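Local coordinates for protein transcriptional regulator ComR (Streptococcus vestibularis F0396, PDB 6HU8) that regulates competence as an RNPP-family transcription factor, joining a helix-turn-helix domain that probably binds DNA to a TPR domain that receives a signalling peptide, at residues L148-Q151 and V152-K155; Y179-K182 and I183-I187. All blocks are in the same frame, centred on the assembly; numbering follows the deposited sequence.

Interaction 1: L148-Q151 and V152-K155; sequences LFEQ and VKRK
The Phe-149 ring has Lys-153 CG over one face, while Val-152 CB approaches it obliquely at 4.4 Å from Phe-149 CD1. This is the C-terminal end of helix 139-152 in the TPR domain, where the last turn runs into a type I beta turn from Val-152 to Lys-155. With CG anti to the backbone N (chi1 -176°), the ring of Phe-149 is put under the lysine chain, which crosses it at about a right angle and, nearer the rim, brings Lys-153 CE to 3.4 Å from Phe-149 CE2. The same ring also stacks with Tyr-169 and touches Ile-183 and Ile-187 of helix 181-192.

Glu-150 bends at chi2 (-57°), which turns its carboxylate to the far end of the extended lysine, the two chains crossing at a slant. Lys-153 NZ meets Glu-150 OE2 at 2.6 Å in a salt bridge on the syn side, 35° out of the carboxylate plane, so the ammonium end is tied down while its methylenes cover the ring.

The backbone shows the helix giving out. Val-152 N and Lys-153 N still bond to the carbonyls four residues back, Leu-148 O and Phe-149 O, whereas Arg-154 N turns to Gln-151 O, only three back. The polar end of Gln-151 reaches across to the helix-turn-helix domain, bonding Gly-29, Gln-36 and Lys-51; Arg-154 pairs with Asp-28 there, and Lys-155 with Asp-162 of helix 160-173. Val-152 CG2 lies 3.4 Å from Leu-148 O.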
ATOM      1  N   LEU A 148      -8.907  -5.512  -6.476  1.00 32.75           N
ATOM      2  CA  LEU A 148      -8.343  -4.160  -6.331  1.00 35.37           C
ATOM      3  C   LEU A 148      -6.933  -4.068  -6.947  1.00 37.88           C
ATOM      4  O   LEU A 148      -6.596  -3.059  -7.564  1.00 37.24           O
ATOM      5  CB  LEU A 148      -8.328  -3.731  -4.856  1.00 32.98           C
ATOM      6  CG  LEU A 148      -9.751  -3.488  -4.330  1.00 37.33           C
ATOM      7  CD1 LEU A 148      -9.798  -3.344  -2.809  1.00 35.23           C
ATOM      8  CD2 LEU A 148     -10.350  -2.248  -4.981  1.00 34.65           C
ATOM      9  N   PHE A 149      -6.121  -5.122  -6.820  1.00 34.02           N
ATOM     10  CA  PHE A 149      -4.803  -5.113  -7.451  1.00 34.76           C
ATOM     11  C   PHE A 149      -4.901  -5.153  -8.976  1.00 38.49           C
ATOM     12  O   PHE A 149      -4.126  -4.471  -9.643  1.00 36.81           O
ATOM     13  CB  PHE A 149      -3.935  -6.280  -6.972  1.00 35.96           C
ATOM     14  CG  PHE A 149      -2.529  -6.248  -7.522  1.00 38.45           C
ATOM     15  CD1 PHE A 149      -1.741  -5.108  -7.377  1.00 39.97           C
ATOM     16  CD2 PHE A 149      -1.994  -7.354  -8.172  1.00 39.88           C
ATOM     17  CE1 PHE A 149      -0.442  -5.063  -7.891  1.00 42.52           C
ATOM     18  CE2 PHE A 149      -0.700  -7.330  -8.684  1.00 41.84           C
ATOM     19  CZ  PHE A 149       0.082  -6.185  -8.547  1.00 43.16           C
ATOM     20  N   GLU A 150      -5.833  -5.944  -9.530  1.00 37.13           N
ATOM     21  CA  GLU A 150      -6.078  -5.924 -10.984  1.00 38.45           C
ATOM     22  C   GLU A 150      -6.390  -4.506 -11.455  1.00 38.58           C
ATOM     23  O   GLU A 150      -6.003  -4.104 -12.541  1.00 38.65           O
ATOM     24  CB  GLU A 150      -7.243  -6.826 -11.384  1.00 37.68           C
ATOM     25  CG  GLU A 150      -6.903  -8.256 -11.645  1.00 48.89           C
ATOM     26  CD  GLU A 150      -5.841  -8.421 -12.720  1.00 47.71           C
ATOM     27  OE1 GLU A 150      -5.942  -7.793 -13.800  1.00 49.06           O
ATOM     28  OE2 GLU A 150      -4.882  -9.172 -12.460  1.00 59.00           O
ATOM     29  N   GLN A 151      -7.125  -3.762 -10.637  1.00 37.13           N
ATOM     30  CA  GLN A 151      -7.504  -2.411 -11.008  1.00 35.99           C
ATOM     31  C   GLN A 151      -6.286  -1.483 -10.898  1.00 38.15           C
ATOM     32  O   GLN A 151      -6.110  -0.573 -11.710  1.00 37.85           O
ATOM     33  CB  GLN A 151      -8.680  -1.943 -10.142  1.00 37.00           C
ATOM     34  CG  GLN A 151      -9.982  -2.600 -10.618  1.00 37.40           C
ATOM     35  CD  GLN A 151     -11.148  -2.474  -9.650  1.00 32.90           C
ATOM     36  OE1 GLN A 151     -10.980  -2.167  -8.479  1.00 35.24           O
ATOM     37  NE2 GLN A 151     -12.345  -2.734 -10.152  1.00 37.08           N
ATOM     38  N   VAL A 152      -5.409  -1.743  -9.938  1.00 40.50           N
ATOM     39  CA  VAL A 152      -4.237  -0.879  -9.771  1.00 42.96           C
ATOM     40  C   VAL A 152      -3.293  -1.038 -10.975  1.00 44.10           C
ATOM     41  O   VAL A 152      -2.672  -0.065 -11.421  1.00 45.84           O
ATOM     42  CB  VAL A 152      -3.496  -1.180  -8.445  1.00 43.52           C
ATOM     43  CG1 VAL A 152      -2.050  -0.681  -8.485  1.00 44.85           C
ATOM     44  CG2 VAL A 152      -4.255  -0.571  -7.281  1.00 40.19           C
ATOM     45  N   LYS A 153      -3.223  -2.256 -11.515  1.00 41.30           N
ATOM     46  CA  LYS A 153      -2.388  -2.541 -12.685  1.00 44.54           C
ATOM     47  C   LYS A 153      -2.669  -1.605 -13.865  1.00 46.31           C
ATOM     48  O   LYS A 153      -1.790  -1.356 -14.687  1.00 47.58           O
ATOM     49  CB  LYS A 153      -2.585  -3.987 -13.147  1.00 44.95           C
ATOM     50  CG  LYS A 153      -2.016  -5.064 -12.230  1.00 42.92           C
ATOM     51  CD  LYS A 153      -2.440  -6.440 -12.752  1.00 43.75           C
ATOM     52  CE  LYS A 153      -1.952  -7.577 -11.874  1.00 47.88           C
ATOM     53  NZ  LYS A 153      -2.331  -8.944 -12.385  1.00 45.19           N
ATOM     54  N   ARG A 154      -3.890  -1.087 -13.949  1.00 44.26           N
ATOM     55  CA  ARG A 154      -4.294  -0.272 -15.092  1.00 46.78           C
ATOM     56  C   ARG A 154      -4.147   1.223 -14.836  1.00 48.92           C
ATOM     57  O   ARG A 154      -4.408   2.028 -15.730  1.00 52.00           O
ATOM     58  CB  ARG A 154      -5.755  -0.570 -15.479  1.00 44.45           C
ATOM     59  CG  ARG A 154      -6.091  -2.043 -15.668  1.00 48.79           C
ATOM     60  CD  ARG A 154      -5.998  -2.477 -17.138  1.00 53.56           C
ATOM     61  NE  ARG A 154      -6.843  -1.650 -18.001  1.00 59.43           N
ATOM     62  CZ  ARG A 154      -8.083  -1.953 -18.383  1.00 58.19           C
ATOM     63  NH1 ARG A 154      -8.741  -1.106 -19.164  1.00 59.81           N
ATOM     64  NH2 ARG A 154      -8.669  -3.090 -18.001  1.00 52.29           N
ATOM     65  N   LYS A 155      -3.749   1.601 -13.620  1.00 47.00           N
ATOM     66  CA  LYS A 155      -3.715   3.013 -13.233  1.00 47.91           C
ATOM     67  C   LYS A 155      -2.353   3.626 -13.530  1.00 51.08           C
ATOM     68  O   LYS A 155      -1.338   2.936 -13.503  1.00 50.76           O
ATOM     69  CB  LYS A 155      -4.043   3.191 -11.743  1.00 43.25           C
ATOM     70  CG  LYS A 155      -5.502   2.951 -11.351  1.00 47.20           C
ATOM     71  CD  LYS A 155      -5.727   3.277  -9.873  1.00 42.19           C
ATOM     72  CE  LYS A 155      -6.996   2.611  -9.342  1.00 52.51           C
ATOM     73  NZ  LYS A 155      -7.231   2.899  -7.893  1.00 50.77           N
TER

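Interaction 2: Y179-K182 and I183-I187; sequences YDKK and IFDRI
Asp-180 and Ile-183 meet where helix 181-192 of the TPR domain begins, with Asp-180 as its N-cap. Among the hydrogen bonds, Ile-183 N gives a nearly straight one to Asp-180 OD1 at 3.2 Å, reaching the oxygen from above the carboxylate plane, and Lys-182 N adds a weak one to the same atom. One carboxylate oxygen thus serves two amides of the first turn, and its charge would be expected to suit the positive end of the helix dipole. The main chain then settles into its regular pattern: Phe-184 N bonds Asp-180 O, Asp-185 N bonds Lys-181 O, and Arg-186 N bonds Lys-182 O.

In van der Waals contact with the same cap, the Ile-183 side chain crosses that of Asp-180 at about a right angle, its CD1 3.3 Å from Asp-180 OD2.

The aromatic pair is an offset edge-to-face arrangement. The edge of Tyr-179 points toward the face of Phe-184, with planes at 87° and ring centroids 5.5 Å apart, and Phe-184 CB sits near the tyrosine plane, 3.6 Å from Tyr-179 CE2. Tyr-179 CG is staggered between the backbone N and the carbonyl carbon (chi1 65°), which turns the ring back onto the helix; Phe-184 also packs on Tyr-169 and Leu-173 of helix 160-173.

Ionic and water-mediated links occupy the outer side. Lys-181 is curled at its last two torsions, and its NZ forms a salt bridge to Asp-185 OD2 at 3.3 Å, the hydrogen bond in it weak; Asp-185 OD2 also has a long, weak ion pair with Lys-224. A water in the plane of the Tyr-179 ring, at its edge, bridges the two residues: it is hydrogen-bonded to Tyr-179 OH at 2.7 Å and donates to Asp-185 OD1 at 2.9 Å.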
ATOM      1  N   TYR A 179       8.714 -15.172 -10.113  1.00 53.25           N
ATOM      2  CA  TYR A 179       7.682 -14.152 -10.031  1.00 56.96           C
ATOM      3  C   TYR A 179       7.296 -13.718 -11.435  1.00 55.57           C
ATOM      4  O   TYR A 179       8.080 -13.863 -12.375  1.00 55.25           O
ATOM      5  CB  TYR A 179       8.176 -12.945  -9.208  1.00 52.95           C
ATOM      6  CG  TYR A 179       9.341 -12.189  -9.843  1.00 51.68           C
ATOM      7  CD1 TYR A 179      10.602 -12.787  -9.990  1.00 54.21           C
ATOM      8  CD2 TYR A 179       9.183 -10.884 -10.294  1.00 47.72           C
ATOM      9  CE1 TYR A 179      11.668 -12.101 -10.578  1.00 53.67           C
ATOM     10  CE2 TYR A 179      10.240 -10.189 -10.880  1.00 50.85           C
ATOM     11  CZ  TYR A 179      11.482 -10.805 -11.019  1.00 52.48           C
ATOM     12  OH  TYR A 179      12.527 -10.127 -11.601  1.00 55.64           O
ATOM     13  N   ASP A 180       6.086 -13.195 -11.574  1.00 56.08           N
ATOM     14  CA  ASP A 180       5.625 -12.652 -12.844  1.00 58.37           C
ATOM     15  C   ASP A 180       6.422 -11.385 -13.124  1.00 55.11           C
ATOM     16  O   ASP A 180       6.136 -10.323 -12.565  1.00 51.70           O
ATOM     17  CB  ASP A 180       4.120 -12.367 -12.801  1.00 55.92           C
ATOM     18  CG  ASP A 180       3.547 -11.972 -14.159  1.00 60.87           C
ATOM     19  OD1 ASP A 180       4.268 -11.337 -14.961  1.00 57.85           O
ATOM     20  OD2 ASP A 180       2.358 -12.284 -14.419  1.00 61.24           O
ATOM     21  N   LYS A 181       7.412 -11.501 -14.001  1.00 52.14           N
ATOM     22  CA  LYS A 181       8.361 -10.426 -14.223  1.00 53.72           C
ATOM     23  C   LYS A 181       7.712  -9.233 -14.902  1.00 53.14           C
ATOM     24  O   LYS A 181       8.106  -8.095 -14.664  1.00 53.82           O
ATOM     25  CB  LYS A 181       9.546 -10.927 -15.058  1.00 57.52           C
ATOM     26  CG  LYS A 181      10.874 -10.275 -14.718  1.00 57.63           C
ATOM     27  CD  LYS A 181      12.022 -10.907 -15.507  1.00 64.06           C
ATOM     28  CE  LYS A 181      12.080 -10.377 -16.938  1.00 67.56           C
ATOM     29  NZ  LYS A 181      12.368  -8.910 -16.963  1.00 66.66           N
ATOM     30  N   LYS A 182       6.713  -9.495 -15.743  1.00 54.86           N
ATOM     31  CA  LYS A 182       6.018  -8.429 -16.465  1.00 54.81           C
ATOM     32  C   LYS A 182       5.247  -7.532 -15.505  1.00 55.37           C
ATOM     33  O   LYS A 182       5.267  -6.295 -15.631  1.00 49.21           O
ATOM     34  CB  LYS A 182       5.062  -9.007 -17.516  1.00 57.49           C
ATOM     35  CG  LYS A 182       5.757  -9.785 -18.629  1.00 65.48           C
ATOM     36  CD  LYS A 182       4.746 -10.503 -19.540  1.00 66.71           C
ATOM     37  CE  LYS A 182       5.423 -11.666 -20.280  1.00 74.81           C
ATOM     38  NZ  LYS A 182       4.541 -12.356 -21.273  1.00 68.86           N
ATOM     39  N   ILE A 183       4.539  -8.166 -14.570  1.00 54.16           N
ATOM     40  CA  ILE A 183       3.763  -7.428 -13.584  1.00 54.80           C
ATOM     41  C   ILE A 183       4.682  -6.588 -12.705  1.00 47.91           C
ATOM     42  O   ILE A 183       4.449  -5.386 -12.523  1.00 52.05           O
ATOM     43  CB  ILE A 183       2.932  -8.363 -12.693  1.00 54.72           C
ATOM     44  CG1 ILE A 183       1.802  -9.017 -13.501  1.00 54.35           C
ATOM     45  CG2 ILE A 183       2.377  -7.599 -11.493  1.00 48.61           C
ATOM     46  CD1 ILE A 183       0.922  -9.902 -12.668  1.00 59.12           C
ATOM     47  N   PHE A 184       5.725  -7.224 -12.173  1.00 43.85           N
ATOM     48  CA  PHE A 184       6.668  -6.537 -11.294  1.00 47.78           C
ATOM     49  C   PHE A 184       7.244  -5.290 -11.961  1.00 47.39           C
ATOM     50  O   PHE A 184       7.180  -4.188 -11.407  1.00 45.30           O
ATOM     51  CB  PHE A 184       7.795  -7.481 -10.870  1.00 48.88           C
ATOM     52  CG  PHE A 184       8.797  -6.852  -9.926  1.00 45.52           C
ATOM     53  CD1 PHE A 184       8.508  -6.716  -8.569  1.00 46.84           C
ATOM     54  CD2 PHE A 184      10.030  -6.396 -10.394  1.00 48.23           C
ATOM     55  CE1 PHE A 184       9.429  -6.133  -7.692  1.00 43.42           C
ATOM     56  CE2 PHE A 184      10.963  -5.810  -9.524  1.00 46.58           C
ATOM     57  CZ  PHE A 184      10.662  -5.686  -8.173  1.00 44.59           C
ATOM     58  N   ASP A 185       7.777  -5.451 -13.167  1.00 46.99           N
ATOM     59  CA  ASP A 185       8.388  -4.319 -13.857  1.00 48.05           C
ATOM     60  C   ASP A 185       7.371  -3.218 -14.148  1.00 47.39           C
ATOM     61  O   ASP A 185       7.699  -2.035 -14.085  1.00 46.81           O
ATOM     62  CB  ASP A 185       9.062  -4.763 -15.165  1.00 53.55           C
ATOM     63  CG  ASP A 185      10.268  -5.665 -14.933  1.00 54.17           C
ATOM     64  OD1 ASP A 185      10.664  -5.858 -13.766  1.00 52.48           O
ATOM     65  OD2 ASP A 185      10.828  -6.184 -15.925  1.00 59.64           O
ATOM     66  N   ARG A 186       6.138  -3.595 -14.475  1.00 48.93           N
ATOM     67  CA  ARG A 186       5.114  -2.590 -14.730  1.00 49.83           C
ATOM     68  C   ARG A 186       4.814  -1.802 -13.462  1.00 47.08           C
ATOM     69  O   ARG A 186       4.705  -0.577 -13.491  1.00 47.13           O
ATOM     70  CB  ARG A 186       3.826  -3.224 -15.253  1.00 53.89           C
ATOM     71  CG  ARG A 186       2.736  -2.203 -15.584  1.00 56.24           C
ATOM     72  CD  ARG A 186       1.354  -2.632 -15.077  1.00 63.84           C
ATOM     73  NE  ARG A 186       1.148  -4.078 -15.178  1.00 67.30           N
ATOM     74  CZ  ARG A 186       0.599  -4.698 -16.224  1.00 70.12           C
ATOM     75  NH1 ARG A 186       0.451  -6.020 -16.213  1.00 61.92           N
ATOM     76  NH2 ARG A 186       0.195  -3.998 -17.280  1.00 71.68           N
ATOM     77  N   ILE A 187       4.677  -2.511 -12.348  1.00 44.99           N
ATOM     78  CA  ILE A 187       4.366  -1.842 -11.086  1.00 43.99           C
ATOM     79  C   ILE A 187       5.522  -0.935 -10.652  1.00 43.65           C
ATOM     80  O   ILE A 187       5.316   0.250 -10.352  1.00 43.67           O
ATOM     81  CB  ILE A 187       4.040  -2.869  -9.977  1.00 44.10           C
ATOM     82  CG1 ILE A 187       2.676  -3.521 -10.235  1.00 46.17           C
ATOM     83  CG2 ILE A 187       4.032  -2.214  -8.620  1.00 40.05           C
ATOM     84  CD1 ILE A 187       1.536  -2.529 -10.275  1.00 48.65           C
TER
HETATM   85  O   HOH W   1      12.633  -7.777 -12.929  1.00 46.47           O

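Overall arrangement
Interaction 1 ends helix 139-152 and interaction 2 starts helix 181-192, with helix 160-173 between them in the chain; their centres lie 13 Å apart and they touch directly. Ile-183 is the main meeting point: its CD1 is 3.4 Å from Lys-153 NZ, and its CG2 is 4.0 Å from Phe-149 CZ. One turn on, Ile-187 CD1 reaches Phe-149 CE1 at 4.0 Å, while Arg-186 CD lies 3.4 Å from Lys-153 O. Tyr-169 of helix 160-173 joins both, packing on Phe-149, Ile-183 and Phe-184. Interaction 1 also borders the helix-turn-helix domain, whereas interaction 2 is a surface contact of the TPR domain.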